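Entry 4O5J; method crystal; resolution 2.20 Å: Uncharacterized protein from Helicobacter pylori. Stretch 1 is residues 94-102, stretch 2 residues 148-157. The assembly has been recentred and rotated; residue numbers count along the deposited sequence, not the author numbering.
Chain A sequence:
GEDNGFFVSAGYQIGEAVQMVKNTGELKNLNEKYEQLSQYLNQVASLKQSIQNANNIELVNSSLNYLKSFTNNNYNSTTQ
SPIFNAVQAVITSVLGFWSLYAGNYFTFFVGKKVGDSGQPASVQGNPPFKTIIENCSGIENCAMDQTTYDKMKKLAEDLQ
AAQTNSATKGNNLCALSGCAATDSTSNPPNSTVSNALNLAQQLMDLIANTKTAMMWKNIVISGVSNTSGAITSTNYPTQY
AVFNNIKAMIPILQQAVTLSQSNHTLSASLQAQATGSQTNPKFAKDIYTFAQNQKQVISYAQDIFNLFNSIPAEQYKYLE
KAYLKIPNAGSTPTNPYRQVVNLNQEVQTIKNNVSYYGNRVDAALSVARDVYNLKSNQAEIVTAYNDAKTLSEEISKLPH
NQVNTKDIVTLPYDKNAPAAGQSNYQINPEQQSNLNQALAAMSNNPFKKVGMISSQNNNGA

Stretch 1, residues 94-102: VLGFWSLYA
Stretch 2 148-157: TYDKMKKLAE

Two helical segments of one chain, 94-101 (from a helix that begins earlier) and 148-157 (within a helix running on at both ends), cross in a largely antiparallel sense, their N-to-C directions 142° apart and their axes 11.2 Å apart at closest approach. Both are regular α-helices held by i to i+4 bonds, such as Trp 98 N to Val 94 O (2.9 Å) and Ala 156 N to Met 152 O (2.8 Å). No hydrogen bond links the stretches; the contact is mainly apolar and buries 320 Å² in all. In register, the CA atoms of Leu 95 and Ala 156 lie 7.0 Å apart. Leu 95 (chi1 m, chi2 t) leaves its backbone sideways, but its end comes nearer, placing CD2 3.7 Å from Ala 156 O. Gly 96 and Phe 97 do not reach the second stretch. Trp 98 (chi1 170°, chi2 -101°) points toward the second helix and fills a hole formed by Tyr 149, Met 152, Lys 153 and Ala 156. The methyl of Ala 156 lies against the indole: Ala 156 CB sits 3.6 Å from the centroid of the Trp 98 five-membered ring, 10° off its normal, a CH-pi contact over the face. Further along the indole, Trp 98 CZ3 meets Met 152 CB at 3.6 Å and CH2 meets CE1 of Tyr 149 (chi1 t, chi2 74°) at 3.9 Å, while CZ2 lies 4.0 Å from CD in the aliphatic part of Lys 153 (t, p, t, t). Tyr 101 (chi1 172°, chi2 74°) points toward the second helix and meets the extended Met 152 (m, t, t), with OH 3.6 Å from Met 152 CE. Met 152 SD lies at the edges of two rings, 5.3 Å from the Tyr 101 centroid and 5.4 Å from the Trp 98 six-membered centroid. Ala 102 leaves helical phi/psi at -126/-94.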

ATOM      1  N   VAL A  94      -4.471  10.444  -4.602  1.00 32.51           N
ATOM      2  CA  VAL A  94      -4.549  11.684  -3.838  1.00 31.89           C
ATOM      3  C   VAL A  94      -4.824  12.870  -4.773  1.00 33.66           C
ATOM      4  O   VAL A  94      -5.695  13.725  -4.499  1.00 31.80           O
ATOM      5  CB  VAL A  94      -3.237  11.940  -3.038  1.00 32.13           C
ATOM      6  CG1 VAL A  94      -3.246  13.360  -2.468  1.00 25.53           C
ATOM      7  CG2 VAL A  94      -3.060  10.907  -1.923  1.00 25.75           C
ATOM      8  N   LEU A  95      -4.096  12.961  -5.881  1.00 32.60           N
ATOM      9  CA  LEU A  95      -4.318  14.083  -6.826  1.00 31.87           C
ATOM     10  C   LEU A  95      -5.676  13.889  -7.525  1.00 33.26           C
ATOM     11  O   LEU A  95      -6.328  14.835  -7.910  1.00 35.34           O
ATOM     12  CB  LEU A  95      -3.187  14.139  -7.856  1.00 27.38           C
ATOM     13  CG  LEU A  95      -1.869  14.656  -7.268  1.00 32.29           C
ATOM     14  CD1 LEU A  95      -0.690  14.463  -8.249  1.00 33.30           C
ATOM     15  CD2 LEU A  95      -2.041  16.131  -6.871  1.00 31.47           C
ATOM     16  N   GLY A  96      -6.111  12.644  -7.686  1.00 32.52           N
ATOM     17  CA  GLY A  96      -7.432  12.362  -8.236  1.00 29.02           C
ATOM     18  C   GLY A  96      -8.499  12.850  -7.292  1.00 32.98           C
ATOM     19  O   GLY A  96      -9.459  13.497  -7.715  1.00 30.50           O
ATOM     20  N   PHE A  97      -8.353  12.565  -6.011  1.00 31.70           N
ATOM     21  CA  PHE A  97      -9.319  13.074  -5.068  1.00 31.44           C
ATOM     22  C   PHE A  97      -9.342  14.603  -5.048  1.00 33.26           C
ATOM     23  O   PHE A  97     -10.398  15.254  -5.029  1.00 33.68           O
ATOM     24  CB  PHE A  97      -9.099  12.522  -3.661  1.00 30.44           C
ATOM     25  CG  PHE A  97     -10.084  13.062  -2.687  1.00 39.09           C
ATOM     26  CD1 PHE A  97     -11.346  12.504  -2.583  1.00 33.77           C
ATOM     27  CD2 PHE A  97      -9.792  14.189  -1.925  1.00 33.29           C
ATOM     28  CE1 PHE A  97     -12.286  13.032  -1.710  1.00 35.05           C
ATOM     29  CE2 PHE A  97     -10.722  14.724  -1.055  1.00 39.54           C
ATOM     30  CZ  PHE A  97     -11.973  14.142  -0.929  1.00 43.54           C
ATOM     31  N   TRP A  98      -8.154  15.196  -5.020  1.00 30.06           N
ATOM     32  CA  TRP A  98      -8.066  16.668  -5.036  1.00 28.25           C
ATOM     33  C   TRP A  98      -8.809  17.212  -6.231  1.00 29.92           C
ATOM     34  O   TRP A  98      -9.540  18.224  -6.175  1.00 31.27           O
ATOM     35  CB  TRP A  98      -6.587  17.112  -5.103  1.00 29.57           C
ATOM     36  CG  TRP A  98      -6.523  18.556  -5.358  1.00 30.74           C
ATOM     37  CD1 TRP A  98      -6.279  19.172  -6.549  1.00 33.07           C
ATOM     38  CD2 TRP A  98      -6.788  19.622  -4.384  1.00 35.38           C
ATOM     39  NE1 TRP A  98      -6.337  20.546  -6.395  1.00 36.38           N
ATOM     40  CE2 TRP A  98      -6.638  20.866  -5.094  1.00 34.84           C
ATOM     41  CE3 TRP A  98      -7.136  19.648  -3.039  1.00 29.45           C
ATOM     42  CZ2 TRP A  98      -6.815  22.109  -4.470  1.00 30.75           C
ATOM     43  CZ3 TRP A  98      -7.302  20.887  -2.403  1.00 30.88           C
ATOM     44  CH2 TRP A  98      -7.141  22.100  -3.124  1.00 31.28           C
ATOM     45  N   SER A  99      -8.630  16.546  -7.354  1.00 27.03           N
ATOM     46  CA  SER A  99      -9.323  16.926  -8.598  1.00 27.84           C
ATOM     47  C   SER A  99     -10.861  16.888  -8.429  1.00 34.81           C
ATOM     48  O   SER A  99     -11.573  17.797  -8.930  1.00 32.98           O
ATOM     49  CB  SER A  99      -8.887  15.987  -9.691  1.00 29.59           C
ATOM     50  OG  SER A  99      -9.419  16.425 -10.884  1.00 42.51           O
ATOM     51  N   LEU A 100     -11.392  15.902  -7.686  1.00 32.26           N
ATOM     52  CA  LEU A 100     -12.843  15.808  -7.447  1.00 28.38           C
ATOM     53  C   LEU A 100     -13.291  16.889  -6.483  1.00 34.72           C
ATOM     54  O   LEU A 100     -14.265  17.626  -6.737  1.00 30.11           O
ATOM     55  CB  LEU A 100     -13.225  14.445  -6.847  1.00 26.80           C
ATOM     56  CG  LEU A 100     -13.168  13.242  -7.739  1.00 32.90           C
ATOM     57  CD1 LEU A 100     -13.489  11.981  -6.899  1.00 35.35           C
ATOM     58  CD2 LEU A 100     -14.138  13.407  -8.945  1.00 35.47           C
ATOM     59  N   TYR A 101     -12.615  16.908  -5.328  1.00 30.33           N
ATOM     60  CA  TYR A 101     -12.920  17.811  -4.217  1.00 26.94           C
ATOM     61  C   TYR A 101     -12.818  19.302  -4.625  1.00 29.16           C
ATOM     62  O   TYR A 101     -13.709  20.140  -4.304  1.00 29.06           O
ATOM     63  CB  TYR A 101     -11.935  17.467  -3.141  1.00 25.95           C
ATOM     64  CG  TYR A 101     -11.866  18.351  -1.915  1.00 33.70           C
ATOM     65  CD1 TYR A 101     -12.843  18.307  -0.945  1.00 29.15           C
ATOM     66  CD2 TYR A 101     -10.717  19.164  -1.663  1.00 28.31           C
ATOM     67  CE1 TYR A 101     -12.754  19.044   0.230  1.00 29.18           C
ATOM     68  CE2 TYR A 101     -10.610  19.902  -0.488  1.00 31.32           C
ATOM     69  CZ  TYR A 101     -11.625  19.840   0.443  1.00 35.06           C
ATOM     70  OH  TYR A 101     -11.514  20.567   1.629  1.00 31.74           O
ATOM     71  N   ALA A 102     -11.742  19.629  -5.346  1.00 30.38           N
ATOM     72  CA  ALA A 102     -11.446  21.006  -5.714  1.00 28.36           C
ATOM     73  C   ALA A 102     -11.278  21.070  -7.229  1.00 33.96           C
ATOM     74  O   ALA A 102     -12.267  21.268  -7.959  1.00 32.88           O
ATOM     75  CB  ALA A 102     -10.167  21.491  -5.000  1.00 25.03           C
ATOM     76  N   THR A 148      -6.894  29.173   3.913  1.00 35.03           N
ATOM     77  CA  THR A 148      -6.856  27.705   4.046  1.00 31.18           C
ATOM     78  C   THR A 148      -6.822  27.063   2.665  1.00 32.55           C
ATOM     79  O   THR A 148      -6.002  26.181   2.386  1.00 35.00           O
ATOM     80  CB  THR A 148      -8.062  27.204   4.811  1.00 37.67           C
ATOM     81  OG1 THR A 148      -8.045  27.780   6.114  1.00 39.49           O
ATOM     82  CG2 THR A 148      -8.042  25.678   4.951  1.00 32.83           C
ATOM     83  N   TYR A 149      -7.680  27.546   1.756  1.00 32.63           N
ATOM     84  CA  TYR A 149      -7.646  27.038   0.394  1.00 28.69           C
ATOM     85  C   TYR A 149      -6.238  27.218  -0.208  1.00 35.44           C
ATOM     86  O   TYR A 149      -5.694  26.317  -0.863  1.00 31.18           O
ATOM     87  CB  TYR A 149      -8.692  27.750  -0.457  1.00 28.24           C
ATOM     88  CG  TYR A 149      -8.541  27.326  -1.891  1.00 30.77           C
ATOM     89  CD1 TYR A 149      -8.963  26.048  -2.315  1.00 29.25           C
ATOM     90  CD2 TYR A 149      -7.916  28.154  -2.838  1.00 30.78           C
ATOM     91  CE1 TYR A 149      -8.758  25.616  -3.637  1.00 28.21           C
ATOM     92  CE2 TYR A 149      -7.730  27.745  -4.163  1.00 31.22           C
ATOM     93  CZ  TYR A 149      -8.155  26.472  -4.551  1.00 30.73           C
ATOM     94  OH  TYR A 149      -7.965  26.073  -5.836  1.00 27.60           O
ATOM     95  N   ASP A 150      -5.645  28.420  -0.011  1.00 35.55           N
ATOM     96  CA  ASP A 150      -4.283  28.667  -0.530  1.00 32.82           C
ATOM     97  C   ASP A 150      -3.294  27.620  -0.081  1.00 31.80           C
ATOM     98  O   ASP A 150      -2.552  27.083  -0.911  1.00 32.41           O
ATOM     99  CB  ASP A 150      -3.761  30.063  -0.097  1.00 32.20           C
ATOM    100  CG  ASP A 150      -4.500  31.205  -0.827  1.00 42.77           C
ATOM    101  OD1 ASP A 150      -4.495  32.327  -0.273  1.00 43.46           O
ATOM    102  OD2 ASP A 150      -5.120  30.956  -1.911  1.00 38.77           O
ATOM    103  N   LYS A 151      -3.296  27.303   1.217  1.00 29.10           N
ATOM    104  CA  LYS A 151      -2.453  26.217   1.702  1.00 28.75           C
ATOM    105  C   LYS A 151      -2.707  24.884   0.979  1.00 32.01           C
ATOM    106  O   LYS A 151      -1.754  24.179   0.610  1.00 33.75           O
ATOM    107  CB  LYS A 151      -2.627  26.024   3.211  1.00 38.59           C
ATOM    108  CG  LYS A 151      -2.181  27.244   4.046  1.00 44.70           C
ATOM    109  CD  LYS A 151      -1.953  26.964   5.549  1.00 55.02           C
ATOM    110  CE  LYS A 151      -3.212  26.539   6.267  1.00 67.07           C
ATOM    111  NZ  LYS A 151      -2.850  25.995   7.625  1.00 86.47           N
ATOM    112  N   MET A 152      -3.983  24.524   0.780  1.00 33.64           N
ATOM    113  CA  MET A 152      -4.277  23.253   0.095  1.00 30.49           C
ATOM    114  C   MET A 152      -3.772  23.302  -1.331  1.00 32.46           C
ATOM    115  O   MET A 152      -3.051  22.377  -1.779  1.00 34.75           O
ATOM    116  CB  MET A 152      -5.782  22.967   0.072  1.00 28.39           C
ATOM    117  CG  MET A 152      -6.374  22.704   1.454  1.00 30.64           C
ATOM    118  SD  MET A 152      -8.190  22.407   1.307  1.00 33.14           S
ATOM    119  CE  MET A 152      -8.577  22.125   3.031  1.00 30.03           C
ATOM    120  N   LYS A 153      -4.163  24.353  -2.039  1.00 30.95           N
ATOM    121  CA  LYS A 153      -3.783  24.501  -3.470  1.00 31.01           C
ATOM    122  C   LYS A 153      -2.242  24.410  -3.642  1.00 35.46           C
ATOM    123  O   LYS A 153      -1.732  23.738  -4.546  1.00 34.71           O
ATOM    124  CB  LYS A 153      -4.300  25.832  -3.999  1.00 28.86           C
ATOM    125  CG  LYS A 153      -4.045  26.029  -5.482  1.00 27.49           C
ATOM    126  CD  LYS A 153      -4.774  24.941  -6.368  1.00 22.61           C
ATOM    127  CE  LYS A 153      -4.765  25.414  -7.783  1.00 26.74           C
ATOM    128  NZ  LYS A 153      -5.493  24.457  -8.724  1.00 28.40           N
ATOM    129  N   LYS A 154      -1.491  25.073  -2.758  1.00 32.80           N
ATOM    130  CA  LYS A 154      -0.045  25.039  -2.842  1.00 30.72           C
ATOM    131  C   LYS A 154       0.473  23.599  -2.658  1.00 35.38           C
ATOM    132  O   LYS A 154       1.299  23.106  -3.470  1.00 36.40           O
ATOM    133  CB  LYS A 154       0.560  26.015  -1.787  1.00 28.26           C
ATOM    134  CG  LYS A 154       2.028  25.860  -1.516  1.00 38.83           C
ATOM    135  CD  LYS A 154       2.902  26.136  -2.673  1.00 51.23           C
ATOM    136  CE  LYS A 154       4.424  26.283  -2.210  1.00 65.59           C
ATOM    137  NZ  LYS A 154       5.221  26.209  -3.506  1.00 62.99           N
ATOM    138  N   LEU A 155      -0.012  22.906  -1.626  1.00 33.24           N
ATOM    139  CA  LEU A 155       0.368  21.490  -1.425  1.00 35.70           C
ATOM    140  C   LEU A 155       0.021  20.642  -2.653  1.00 32.66           C
ATOM    141  O   LEU A 155       0.851  19.800  -3.085  1.00 34.27           O
ATOM    142  CB  LEU A 155      -0.288  20.912  -0.193  1.00 31.24           C
ATOM    143  CG  LEU A 155       0.262  21.419   1.141  1.00 33.81           C
ATOM    144  CD1 LEU A 155      -0.655  21.021   2.290  1.00 31.70           C
ATOM    145  CD2 LEU A 155       1.717  20.930   1.367  1.00 38.55           C
ATOM    146  N   ALA A 156      -1.163  20.874  -3.237  1.00 30.93           N
ATOM    147  CA  ALA A 156      -1.605  20.107  -4.413  1.00 33.40           C
ATOM    148  C   ALA A 156      -0.672  20.349  -5.593  1.00 35.03           C
ATOM    149  O   ALA A 156      -0.302  19.400  -6.314  1.00 33.22           O
ATOM    150  CB  ALA A 156      -3.054  20.437  -4.795  1.00 25.51           C
ATOM    151  N   GLU A 157      -0.299  21.606  -5.814  1.00 34.41           N
ATOM    152  CA  GLU A 157       0.665  21.937  -6.880  1.00 31.58           C
ATOM    153  C   GLU A 157       2.012  21.329  -6.629  1.00 37.68           C
ATOM    154  O   GLU A 157       2.611  20.785  -7.563  1.00 43.57           O
ATOM    155  CB  GLU A 157       0.781  23.441  -7.057  1.00 23.96           C
ATOM    156  CG  GLU A 157      -0.481  24.027  -7.681  1.00 31.11           C
ATOM    157  CD  GLU A 157      -0.563  25.561  -7.461  1.00 45.18           C
ATOM    158  OE1 GLU A 157       0.258  26.114  -6.656  1.00 45.30           O
ATOM    159  OE2 GLU A 157      -1.450  26.229  -8.092  1.00 41.57           O
TER